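Local atomic coordinates of aldehyde dehydrogenase (Anabaena variabilis, PDB entry 4H7N), a protein that probably oxidises aldehydes to carboxylic acids with NAD+ as the electron acceptor. Residues 69-74 with 82-87. Numbering follows the deposited sequence.
Sequences QLTEAL and SITVLE
The T84 methyl rests against L74, CG2 lying 3.9 Å from L74 CB and equally near L74 CD2, while the two side chains run past each other in opposite directions. With CG anti to the backbone N (chi1 -168°), L74 carries its CD2 branch on to E87, whose carboxylate oxygen OE1 is 4.0 Å from that methyl. T71, one turn before L74, adds a looser touch, its CG2 standing 4.2 Å from T84 CG2. No hydrogen bond joins the two segments; the polar ends have partners nearby: T71 OG1 bonds R67 O, T84 OG1 bonds R80 O, and E87 OE1 forms a salt bridge with R80 while OE2 accepts from the backbone N of T141. I88, P139 and L140 extend the apolar surroundings of L74. Replacing L74 by an alanine would probably open a gap beside the T84 methyl and remove the methyl that lies against the E87 carboxyl group. The segment axes approach to 9.7 Å at 130° between their directions, nearer antiparallel than parallel. The contact illustrates how consecutive helices, here 67-78 and 82-106 joined by a short turn, pack through apolar groups while polar ends are satisfied locally, within the aldehyde dehydrogenase fold.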
ATOM      1  N   GLN A  69     -16.308  32.192  12.281  1.00 31.18           N
ATOM      2  CA  GLN A  69     -15.126  31.987  13.112  1.00 30.54           C
ATOM      3  C   GLN A  69     -14.130  31.079  12.386  1.00 29.01           C
ATOM      4  O   GLN A  69     -12.937  31.254  12.526  1.00 27.94           O
ATOM      5  CB  GLN A  69     -15.519  31.319  14.415  1.00 32.62           C
ATOM      6  CG  GLN A  69     -16.092  32.278  15.459  1.00 35.03           C
ATOM      7  CD  GLN A  69     -17.485  32.729  15.096  1.00 37.99           C
ATOM      8  OE1 GLN A  69     -18.309  31.945  14.629  1.00 39.31           O
ATOM      9  NE2 GLN A  69     -17.753  33.987  15.294  1.00 41.93           N
ATOM     10  N   LEU A  70     -14.624  30.111  11.607  1.00 27.02           N
ATOM     11  CA  LEU A  70     -13.720  29.277  10.819  1.00 26.47           C
ATOM     12  C   LEU A  70     -13.036  30.119   9.730  1.00 24.97           C
ATOM     13  O   LEU A  70     -11.815  30.073   9.557  1.00 23.77           O
ATOM     14  CB  LEU A  70     -14.453  28.068  10.244  1.00 25.67           C
ATOM     15  CG  LEU A  70     -13.601  27.131   9.357  1.00 24.82           C
ATOM     16  CD1 LEU A  70     -12.432  26.516  10.119  1.00 24.08           C
ATOM     17  CD2 LEU A  70     -14.443  26.007   8.789  1.00 25.15           C
ATOM     18  N   THR A  71     -13.832  30.942   9.045  1.00 25.35           N
ATOM     19  CA  THR A  71     -13.349  31.787   7.985  1.00 25.31           C
ATOM     20  C   THR A  71     -12.275  32.749   8.573  1.00 25.73           C
ATOM     21  O   THR A  71     -11.205  32.926   8.009  1.00 23.64           O
ATOM     22  CB  THR A  71     -14.486  32.653   7.417  1.00 27.89           C
ATOM     23  OG1 THR A  71     -15.499  31.829   6.853  1.00 28.55           O
ATOM     24  CG2 THR A  71     -13.964  33.573   6.368  1.00 28.50           C
ATOM     25  N   GLU A  72     -12.571  33.324   9.727  1.00 26.10           N
ATOM     26  CA  GLU A  72     -11.654  34.306  10.316  1.00 29.06           C
ATOM     27  C   GLU A  72     -10.285  33.648  10.689  1.00 28.24           C
ATOM     28  O   GLU A  72      -9.178  34.220  10.513  1.00 26.94           O
ATOM     29  CB  GLU A  72     -12.344  34.983  11.512  1.00 32.33           C
ATOM     30  CG  GLU A  72     -11.448  35.661  12.513  1.00 35.83           C
ATOM     31  CD  GLU A  72     -12.247  36.113  13.741  1.00 40.81           C
ATOM     32  OE1 GLU A  72     -12.903  35.275  14.430  1.00 46.53           O
ATOM     33  OE2 GLU A  72     -12.240  37.305  13.994  1.00 41.55           O
ATOM     34  N   ALA A  73     -10.351  32.461  11.252  1.00 26.58           N
ATOM     35  CA  ALA A  73      -9.113  31.797  11.624  1.00 26.61           C
ATOM     36  C   ALA A  73      -8.310  31.385  10.386  1.00 26.16           C
ATOM     37  O   ALA A  73      -7.097  31.478  10.388  1.00 25.58           O
ATOM     38  CB  ALA A  73      -9.378  30.603  12.515  1.00 26.19           C
ATOM     39  N   LEU A  74      -8.997  30.971   9.330  1.00 26.30           N
ATOM     40  CA  LEU A  74      -8.306  30.510   8.121  1.00 27.35           C
ATOM     41  C   LEU A  74      -7.766  31.717   7.307  1.00 25.81           C
ATOM     42  O   LEU A  74      -6.686  31.657   6.737  1.00 27.66           O
ATOM     43  CB  LEU A  74      -9.215  29.554   7.358  1.00 25.99           C
ATOM     44  CG  LEU A  74      -8.596  28.751   6.236  1.00 29.42           C
ATOM     45  CD1 LEU A  74      -7.421  27.900   6.705  1.00 27.65           C
ATOM     46  CD2 LEU A  74      -9.691  27.857   5.640  1.00 29.96           C
ATOM     47  N   SER A  82     -10.780  34.784  -0.687  1.00 34.43           N
ATOM     48  CA  SER A  82     -11.628  34.056  -1.631  1.00 35.25           C
ATOM     49  C   SER A  82     -11.241  32.578  -1.698  1.00 33.38           C
ATOM     50  O   SER A  82     -12.123  31.704  -1.710  1.00 30.11           O
ATOM     51  CB  SER A  82     -11.666  34.735  -2.992  1.00 40.54           C
ATOM     52  OG  SER A  82     -10.364  34.800  -3.529  1.00 43.24           O
ATOM     53  N   ILE A  83      -9.954  32.260  -1.630  1.00 31.01           N
ATOM     54  CA  ILE A  83      -9.541  30.844  -1.565  1.00 30.43           C
ATOM     55  C   ILE A  83      -9.888  30.247  -0.192  1.00 29.45           C
ATOM     56  O   ILE A  83     -10.148  29.055  -0.077  1.00 28.71           O
ATOM     57  CB  ILE A  83      -8.042  30.628  -1.925  1.00 31.83           C
ATOM     58  CG1 ILE A  83      -7.694  31.128  -3.335  1.00 33.00           C
ATOM     59  CG2 ILE A  83      -7.626  29.191  -1.797  1.00 31.39           C
ATOM     60  CD1 ILE A  83      -8.794  31.030  -4.376  1.00 37.02           C
ATOM     61  N   THR A  84     -10.000  31.068   0.840  1.00 28.01           N
ATOM     62  CA  THR A  84     -10.508  30.557   2.121  1.00 26.72           C
ATOM     63  C   THR A  84     -11.943  30.070   2.011  1.00 26.75           C
ATOM     64  O   THR A  84     -12.295  28.982   2.507  1.00 25.52           O
ATOM     65  CB  THR A  84     -10.312  31.604   3.243  1.00 25.87           C
ATOM     66  OG1 THR A  84      -8.931  31.614   3.615  1.00 25.59           O
ATOM     67  CG2 THR A  84     -11.097  31.260   4.447  1.00 25.86           C
ATOM     68  N   VAL A  85     -12.781  30.873   1.379  1.00 27.98           N
ATOM     69  CA  VAL A  85     -14.182  30.489   1.161  1.00 29.66           C
ATOM     70  C   VAL A  85     -14.247  29.152   0.388  1.00 30.61           C
ATOM     71  O   VAL A  85     -14.980  28.250   0.739  1.00 32.79           O
ATOM     72  CB  VAL A  85     -14.957  31.563   0.405  1.00 30.31           C
ATOM     73  CG1 VAL A  85     -16.408  31.145   0.230  1.00 32.54           C
ATOM     74  CG2 VAL A  85     -14.879  32.900   1.152  1.00 32.16           C
ATOM     75  N   LEU A  86     -13.437  29.011  -0.637  1.00 30.94           N
ATOM     76  CA  LEU A  86     -13.437  27.763  -1.411  1.00 32.17           C
ATOM     77  C   LEU A  86     -12.950  26.586  -0.609  1.00 29.84           C
ATOM     78  O   LEU A  86     -13.508  25.488  -0.721  1.00 29.16           O
ATOM     79  CB  LEU A  86     -12.602  27.911  -2.687  1.00 34.11           C
ATOM     80  CG  LEU A  86     -12.920  29.122  -3.587  1.00 41.22           C
ATOM     81  CD1 LEU A  86     -12.197  28.935  -4.924  1.00 46.19           C
ATOM     82  CD2 LEU A  86     -14.417  29.376  -3.824  1.00 46.11           C
ATOM     83  N   GLU A  87     -11.925  26.783   0.219  1.00 28.46           N
ATOM     84  CA  GLU A  87     -11.456  25.672   1.063  1.00 28.94           C
ATOM     85  C   GLU A  87     -12.561  25.212   1.953  1.00 28.79           C
ATOM     86  O   GLU A  87     -12.781  23.995   2.113  1.00 26.05           O
ATOM     87  CB  GLU A  87     -10.306  26.077   1.974  1.00 29.89           C
ATOM     88  CG  GLU A  87      -8.954  25.735   1.510  1.00 30.40           C
ATOM     89  CD  GLU A  87      -7.887  25.884   2.582  1.00 29.80           C
ATOM     90  OE1 GLU A  87      -7.252  26.945   2.554  1.00 29.62           O
ATOM     91  OE2 GLU A  87      -7.638  24.930   3.396  1.00 28.00           O
TER